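Long-range contacts in protein similar to metal-dependent hydrolase (Staphylococcus aureus subsp. aureus Mu50, PDB 3ESH), which is probably a metal-dependent hydrolase of the metallo-beta-lactamase superfamily, its exact substrate not established: residues K2-I8 / I194-K200; H9-G13 / L272-L276. All coordinates share one frame; numbering follows the deposited sequence.

Overall arrangement
From the N terminus, the chain makes a tight hairpin, strand 6-10 folding back antiparallel on strand 2-3, at one edge of the first large sheet. Interaction 1 brings this hairpin's turn against that of another hairpin, strands 190-196 and 199-203 of the second large sheet, and closes a loop of 185 residues. Directly downstream, H9-G13 spans the end of strand 6-10 and the loop after it and meets L272-L276, just past the edge strand 269-272 of the second sheet; interaction 2 thereby closes a loop of 258 residues. The two closures cross rather than nest. With centres about 19 Å apart, they join the two sheets at separate places along strand 6-10.

Interaction 1: K2-I8 / I194-K200; sequences KIGDISI and IESQGDK
The D5 and Q197 side chains cross at about a right angle, with the carboxylate and amide planes 62° apart; D5 OD1 lies 2.7 Å from Q197 NE2, but the pair is modelled too tightly for its detail to be trusted. The D199 carboxylate presents OD2 to the backbone: G4 N donates to the anti lone pair of D199 OD2 at 2.6 Å. The next amide is also taken, D5 N donating to S196 OG at 2.7 Å; with OG anti to the S196 backbone N (chi1 -168°), the hydroxyl faces the other hairpin. Both partners are type II' turns, I3-I6 and S196-D199, so side chains of one turn grip successive amides of the other. G4, at positive phi, brings its CA to 3.5 Å from S196 O in a CA-H...O contact.

Below the turns the contact becomes apolar. I3 CG2 packs on D199 CB at 3.3 Å. I6 CD1 lies against I194 CG2 at 3.5 Å, and I8 and I194 reach toward each other tip to tip through their CD1 atoms. Between the two large sheets of the αβ/βα metallo-beta-lactamase fold, I53 of strand 51-54 touches I6, I8 and I194, I177 of strand 177-181 touches I6 and I194, and L248 of strand 246-248 touches I8 and I194.

Interaction 2: H9-G13 / L272-L276; sequences HYLNG and LRETL
Y10 lies against the chain as it leaves strand 269-272, meeting R273 and E274. L272, the last residue of that strand, stays at the periphery. R273 follows with the main side-chain contact. Its chain, bent at chi3 (-92°), carries the guanidinium over one face of the Y10 ring, CZ 4.8 Å from the ring centroid in a cation-pi contact. The two planes are 66° apart, so this is not a flat stack: R273 NE lies over the ring centre, while NH2 comes to 3.5 Å from Y10 CB, which sits at the guanidinium edge. Hydrogen bonds from NH1 to D252 O and, weakly, from NH2 to F249 O tether the far end of R273, and F256 of strand 255-259 also meets the Y10 ring.

The sheets joined here belong to the αβ/βα sandwich of the metallo-beta-lactamase fold, the segment following the outermost strand of one and Y10 ending strand 6-10 of the other. E274, centre of an inverse gamma turn, accepts a weak hydrogen bond from the tyrosine hydroxyl, Y10 OH to E274 O at 2.9 Å. At T275 the methyl CG2, anti to the backbone N, reaches N12 ND2 at 3.1 Å, the two side chains crossing at about a right angle. N12 centres its own inverse gamma turn, and its OD1 accepts a hydrogen bond from G14 N. L276 only skirts the contact.

Interaction 1: K2-I8 / I194-K200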
ATOM      1  N   LYS A   2      21.473  21.144  30.390  1.00 64.74           N
ATOM      2  CA  LYS A   2      21.218  20.022  31.279  1.00 61.98           C
ATOM      3  C   LYS A   2      19.739  19.635  31.301  1.00 58.99           C
ATOM      4  O   LYS A   2      18.868  20.462  31.552  1.00 57.94           O
ATOM      5  CB  LYS A   2      21.707  20.313  32.706  1.00 64.64           C
ATOM      6  CG  LYS A   2      20.943  21.397  33.462  1.00 68.45           C
ATOM      7  CD  LYS A   2      20.999  21.162  34.982  1.00 69.17           C
ATOM      8  CE  LYS A   2      22.396  21.358  35.585  1.00 69.98           C
ATOM      9  NZ  LYS A   2      22.779  22.794  35.755  1.00 67.60           N
ATOM     10  N   ILE A   3      19.468  18.372  30.989  1.00 56.35           N
ATOM     11  CA  ILE A   3      18.114  17.835  31.015  1.00 54.84           C
ATOM     12  C   ILE A   3      18.188  16.792  32.118  1.00 53.73           C
ATOM     13  O   ILE A   3      18.732  15.710  31.916  1.00 53.13           O
ATOM     14  CB  ILE A   3      17.710  17.149  29.662  1.00 52.35           C
ATOM     15  CG1 ILE A   3      17.484  18.193  28.573  1.00 51.19           C
ATOM     16  CG2 ILE A   3      16.428  16.373  29.818  1.00 52.96           C
ATOM     17  CD1 ILE A   3      18.738  18.806  28.057  1.00 50.83           C
ATOM     18  N   GLY A   4      17.667  17.126  33.292  1.00 53.90           N
ATOM     19  CA  GLY A   4      17.719  16.188  34.400  1.00 53.56           C
ATOM     20  C   GLY A   4      19.159  15.787  34.668  1.00 53.42           C
ATOM     21  O   GLY A   4      20.022  16.651  34.850  1.00 50.64           O
ATOM     22  N   ASP A   5      19.431  14.483  34.669  1.00 54.12           N
ATOM     23  CA  ASP A   5      20.785  13.992  34.915  1.00 55.67           C
ATOM     24  C   ASP A   5      21.611  13.995  33.641  1.00 54.81           C
ATOM     25  O   ASP A   5      22.819  13.749  33.681  1.00 56.37           O
ATOM     26  CB  ASP A   5      20.761  12.563  35.472  1.00 58.40           C
ATOM     27  CG  ASP A   5      19.994  12.454  36.781  1.00 62.33           C
ATOM     28  OD1 ASP A   5      20.144  13.347  37.645  1.00 63.76           O
ATOM     29  OD2 ASP A   5      19.245  11.464  36.949  1.00 63.70           O
ATOM     30  N   ILE A   6      20.962  14.270  32.512  1.00 54.20           N
ATOM     31  CA  ILE A   6      21.654  14.265  31.230  1.00 53.12           C
ATOM     32  C   ILE A   6      22.270  15.603  30.834  1.00 53.60           C
ATOM     33  O   ILE A   6      21.634  16.655  30.933  1.00 55.94           O
ATOM     34  CB  ILE A   6      20.706  13.791  30.093  1.00 51.42           C
ATOM     35  CG1 ILE A   6      20.139  12.405  30.436  1.00 49.04           C
ATOM     36  CG2 ILE A   6      21.456  13.753  28.771  1.00 50.31           C
ATOM     37  CD1 ILE A   6      19.225  11.814  29.381  1.00 47.40           C
ATOM     38  N   SER A   7      23.518  15.552  30.382  1.00 52.40           N
ATOM     39  CA  SER A   7      24.209  16.749  29.940  1.00 50.86           C
ATOM     40  C   SER A   7      24.194  16.782  28.397  1.00 50.06           C
ATOM     41  O   SER A   7      24.502  15.789  27.741  1.00 49.84           O
ATOM     42  CB  SER A   7      25.636  16.741  30.482  1.00 50.19           C
ATOM     43  OG  SER A   7      26.265  17.987  30.262  1.00 52.29           O
ATOM     44  N   ILE A   8      23.826  17.922  27.824  1.00 48.28           N
ATOM     45  CA  ILE A   8      23.749  18.053  26.372  1.00 46.67           C
ATOM     46  C   ILE A   8      24.623  19.197  25.861  1.00 46.72           C
ATOM     47  O   ILE A   8      24.567  20.292  26.399  1.00 46.61           O
ATOM     48  CB  ILE A   8      22.296  18.327  25.918  1.00 47.50           C
ATOM     49  CG1 ILE A   8      21.380  17.162  26.314  1.00 46.68           C
ATOM     50  CG2 ILE A   8      22.255  18.539  24.423  1.00 48.75           C
ATOM     51  CD1 ILE A   8      21.662  15.875  25.578  1.00 47.42           C
ATOM     52  N   ILE A 194      15.074  13.236  24.246  1.00 42.80           N
ATOM     53  CA  ILE A 194      15.855  13.006  25.453  1.00 43.43           C
ATOM     54  C   ILE A 194      15.013  13.383  26.665  1.00 45.00           C
ATOM     55  O   ILE A 194      14.430  14.462  26.701  1.00 45.47           O
ATOM     56  CB  ILE A 194      17.123  13.873  25.443  1.00 43.59           C
ATOM     57  CG1 ILE A 194      17.782  13.795  24.070  1.00 43.06           C
ATOM     58  CG2 ILE A 194      18.097  13.389  26.494  1.00 42.59           C
ATOM     59  CD1 ILE A 194      18.964  14.712  23.895  1.00 45.66           C
ATOM     60  N   GLU A 195      14.944  12.495  27.651  1.00 46.07           N
ATOM     61  CA  GLU A 195      14.170  12.757  28.865  1.00 48.15           C
ATOM     62  C   GLU A 195      14.884  12.264  30.114  1.00 49.41           C
ATOM     63  O   GLU A 195      15.296  11.121  30.178  1.00 50.41           O
ATOM     64  CB  GLU A 195      12.797  12.095  28.778  1.00 49.17           C
ATOM     65  CG  GLU A 195      11.817  12.785  27.838  1.00 52.65           C
ATOM     66  CD  GLU A 195      10.519  11.993  27.637  1.00 55.35           C
ATOM     67  OE1 GLU A 195      10.476  11.132  26.722  1.00 57.26           O
ATOM     68  OE2 GLU A 195       9.551  12.222  28.398  1.00 55.03           O
ATOM     69  N   SER A 196      15.040  13.149  31.093  1.00 50.80           N
ATOM     70  CA  SER A 196      15.678  12.828  32.371  1.00 51.41           C
ATOM     71  C   SER A 196      14.942  13.669  33.404  1.00 51.97           C
ATOM     72  O   SER A 196      14.719  14.859  33.178  1.00 50.62           O
ATOM     73  CB  SER A 196      17.164  13.195  32.349  1.00 52.11           C
ATOM     74  OG  SER A 196      17.845  12.635  33.467  1.00 51.07           O
ATOM     75  N   GLN A 197      14.572  13.068  34.533  1.00 53.00           N
ATOM     76  CA  GLN A 197      13.811  13.796  35.544  1.00 55.40           C
ATOM     77  C   GLN A 197      12.536  14.230  34.826  1.00 55.59           C
ATOM     78  O   GLN A 197      11.915  13.432  34.124  1.00 57.45           O
ATOM     79  CB  GLN A 197      14.558  15.045  36.026  1.00 57.76           C
ATOM     80  CG  GLN A 197      15.370  14.865  37.286  1.00 61.02           C
ATOM     81  CD  GLN A 197      16.396  13.764  37.168  1.00 61.48           C
ATOM     82  OE1 GLN A 197      16.052  12.578  37.127  1.00 62.45           O
ATOM     83  NE2 GLN A 197      17.664  14.145  37.108  1.00 60.62           N
ATOM     84  N   GLY A 198      12.164  15.494  34.977  1.00 54.34           N
ATOM     85  CA  GLY A 198      10.972  15.969  34.307  1.00 54.34           C
ATOM     86  C   GLY A 198      11.304  16.715  33.028  1.00 53.75           C
ATOM     87  O   GLY A 198      10.417  17.056  32.251  1.00 53.81           O
ATOM     88  N   ASP A 199      12.590  16.957  32.802  1.00 53.43           N
ATOM     89  CA  ASP A 199      13.039  17.690  31.624  1.00 51.87           C
ATOM     90  C   ASP A 199      12.941  16.903  30.325  1.00 50.07           C
ATOM     91  O   ASP A 199      13.173  15.691  30.290  1.00 49.66           O
ATOM     92  CB  ASP A 199      14.475  18.167  31.822  1.00 54.31           C
ATOM     93  CG  ASP A 199      14.658  18.923  33.118  1.00 56.61           C
ATOM     94  OD1 ASP A 199      13.746  19.687  33.484  1.00 57.91           O
ATOM     95  OD2 ASP A 199      15.716  18.762  33.763  1.00 59.05           O
ATOM     96  N   LYS A 200      12.612  17.616  29.251  1.00 48.48           N
ATOM     97  CA  LYS A 200      12.460  17.009  27.947  1.00 44.57           C
ATOM     98  C   LYS A 200      13.145  17.824  26.858  1.00 42.82           C
ATOM     99  O   LYS A 200      13.104  19.051  26.867  1.00 42.70           O
ATOM    100  CB  LYS A 200      10.973  16.857  27.642  1.00 45.77           C
ATOM    101  CG  LYS A 200      10.207  16.144  28.754  1.00 46.18           C
ATOM    102  CD  LYS A 200       8.707  16.216  28.535  1.00 48.48           C
ATOM    103  CE  LYS A 200       7.936  15.589  29.682  1.00 50.82           C
ATOM    104  NZ  LYS A 200       8.272  14.146  29.842  1.00 52.71           N
TER

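Interaction 2: H9-G13 / L272-L276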
ATOM      1  N   HIS A   9      25.422  18.938  24.826  1.00 47.62           N
ATOM      2  CA  HIS A   9      26.288  19.954  24.232  1.00 49.26           C
ATOM      3  C   HIS A   9      26.393  19.772  22.730  1.00 49.12           C
ATOM      4  O   HIS A   9      25.978  18.751  22.191  1.00 49.17           O
ATOM      5  CB  HIS A   9      27.701  19.893  24.809  1.00 49.69           C
ATOM      6  CG  HIS A   9      27.763  20.107  26.287  1.00 51.46           C
ATOM      7  ND1 HIS A   9      27.820  19.067  27.189  1.00 52.29           N
ATOM      8  CD2 HIS A   9      27.736  21.244  27.019  1.00 51.28           C
ATOM      9  CE1 HIS A   9      27.825  19.554  28.416  1.00 53.25           C
ATOM     10  NE2 HIS A   9      27.774  20.871  28.343  1.00 53.47           N
ATOM     11  N   TYR A  10      26.957  20.762  22.054  1.00 49.52           N
ATOM     12  CA  TYR A  10      27.137  20.674  20.617  1.00 50.09           C
ATOM     13  C   TYR A  10      28.630  20.628  20.271  1.00 48.82           C
ATOM     14  O   TYR A  10      29.469  21.108  21.037  1.00 49.70           O
ATOM     15  CB  TYR A  10      26.430  21.844  19.909  1.00 51.20           C
ATOM     16  CG  TYR A  10      26.919  23.225  20.268  1.00 54.16           C
ATOM     17  CD1 TYR A  10      28.163  23.685  19.830  1.00 55.71           C
ATOM     18  CD2 TYR A  10      26.131  24.087  21.027  1.00 55.48           C
ATOM     19  CE1 TYR A  10      28.608  24.974  20.140  1.00 57.10           C
ATOM     20  CE2 TYR A  10      26.562  25.376  21.342  1.00 56.73           C
ATOM     21  CZ  TYR A  10      27.800  25.816  20.897  1.00 57.25           C
ATOM     22  OH  TYR A  10      28.225  27.095  21.211  1.00 56.02           O
ATOM     23  N   LEU A  11      28.952  20.029  19.126  1.00 46.51           N
ATOM     24  CA  LEU A  11      30.332  19.903  18.678  1.00 44.28           C
ATOM     25  C   LEU A  11      30.474  20.468  17.264  1.00 44.49           C
ATOM     26  O   LEU A  11      29.649  20.197  16.384  1.00 44.18           O
ATOM     27  CB  LEU A  11      30.744  18.437  18.675  1.00 42.55           C
ATOM     28  CG  LEU A  11      30.381  17.599  19.895  1.00 41.69           C
ATOM     29  CD1 LEU A  11      30.533  16.114  19.564  1.00 39.58           C
ATOM     30  CD2 LEU A  11      31.261  17.997  21.083  1.00 41.38           C
ATOM     31  N   ASN A  12      31.532  21.242  17.050  1.00 43.64           N
ATOM     32  CA  ASN A  12      31.801  21.864  15.765  1.00 42.72           C
ATOM     33  C   ASN A  12      32.281  20.835  14.738  1.00 41.32           C
ATOM     34  O   ASN A  12      33.485  20.586  14.610  1.00 41.16           O
ATOM     35  CB  ASN A  12      32.867  22.939  15.940  1.00 43.87           C
ATOM     36  CG  ASN A  12      32.898  23.917  14.801  1.00 45.25           C
ATOM     37  OD1 ASN A  12      32.910  23.529  13.637  1.00 47.27           O
ATOM     38  ND2 ASN A  12      32.918  25.205  15.127  1.00 47.12           N
ATOM     39  N   GLY A  13      31.344  20.247  14.005  1.00 39.63           N
ATOM     40  CA  GLY A  13      31.691  19.266  12.997  1.00 37.68           C
ATOM     41  C   GLY A  13      31.831  19.888  11.624  1.00 38.15           C
ATOM     42  O   GLY A  13      31.848  19.188  10.610  1.00 36.99           O
ATOM     43  N   LEU A 272      21.910  30.518  22.616  1.00 49.01           N
ATOM     44  CA  LEU A 272      22.809  30.870  21.529  1.00 49.39           C
ATOM     45  C   LEU A 272      23.899  29.836  21.236  1.00 49.01           C
ATOM     46  O   LEU A 272      24.363  29.120  22.118  1.00 47.17           O
ATOM     47  CB  LEU A 272      23.436  32.242  21.800  1.00 49.66           C
ATOM     48  CG  LEU A 272      22.445  33.417  21.840  1.00 50.47           C
ATOM     49  CD1 LEU A 272      23.195  34.739  21.975  1.00 49.87           C
ATOM     50  CD2 LEU A 272      21.607  33.431  20.564  1.00 48.70           C
ATOM     51  N   ARG A 273      24.283  29.760  19.971  1.00 50.81           N
ATOM     52  CA  ARG A 273      25.313  28.840  19.519  1.00 53.31           C
ATOM     53  C   ARG A 273      26.626  29.603  19.376  1.00 55.85           C
ATOM     54  O   ARG A 273      26.944  30.138  18.314  1.00 57.23           O
ATOM     55  CB  ARG A 273      24.895  28.224  18.182  1.00 52.46           C
ATOM     56  CG  ARG A 273      26.029  27.682  17.329  1.00 52.23           C
ATOM     57  CD  ARG A 273      25.503  26.712  16.282  1.00 51.11           C
ATOM     58  NE  ARG A 273      25.534  25.360  16.813  1.00 51.68           N
ATOM     59  CZ  ARG A 273      24.570  24.463  16.667  1.00 50.93           C
ATOM     60  NH1 ARG A 273      23.465  24.758  15.997  1.00 47.62           N
ATOM     61  NH2 ARG A 273      24.722  23.266  17.218  1.00 52.93           N
ATOM     62  N   GLU A 274      27.375  29.661  20.470  1.00 58.70           N
ATOM     63  CA  GLU A 274      28.658  30.356  20.496  1.00 61.02           C
ATOM     64  C   GLU A 274      29.741  29.534  19.798  1.00 62.49           C
ATOM     65  O   GLU A 274      30.487  28.788  20.440  1.00 63.40           O
ATOM     66  CB  GLU A 274      29.071  30.635  21.945  1.00 61.44           C
ATOM     67  CG  GLU A 274      28.986  32.101  22.358  1.00 61.19           C
ATOM     68  CD  GLU A 274      27.576  32.660  22.284  1.00 60.43           C
ATOM     69  OE1 GLU A 274      26.708  32.197  23.055  1.00 59.24           O
ATOM     70  OE2 GLU A 274      27.338  33.565  21.454  1.00 61.26           O
ATOM     71  N   THR A 275      29.814  29.675  18.479  1.00 62.78           N
ATOM     72  CA  THR A 275      30.796  28.956  17.684  1.00 62.37           C
ATOM     73  C   THR A 275      32.063  29.794  17.519  1.00 61.76           C
ATOM     74  O   THR A 275      32.016  30.936  17.053  1.00 60.50           O
ATOM     75  CB  THR A 275      30.237  28.609  16.281  1.00 62.88           C
ATOM     76  OG1 THR A 275      28.971  27.954  16.418  1.00 64.12           O
ATOM     77  CG2 THR A 275      31.187  27.685  15.543  1.00 62.48           C
ATOM     78  N   LEU A 276      33.193  29.214  17.915  1.00 62.17           N
ATOM     79  CA  LEU A 276      34.489  29.884  17.814  1.00 62.96           C
ATOM     80  C   LEU A 276      34.883  30.047  16.351  1.00 64.80           C
ATOM     81  O   LEU A 276      34.730  29.123  15.542  1.00 64.91           O
ATOM     82  CB  LEU A 276      35.564  29.071  18.542  1.00 60.51           C
ATOM     83  CG  LEU A 276      35.610  29.120  20.076  1.00 60.67           C
ATOM     84  CD1 LEU A 276      34.233  28.856  20.683  1.00 58.64           C
ATOM     85  CD2 LEU A 276      36.623  28.097  20.557  1.00 60.20           C
TER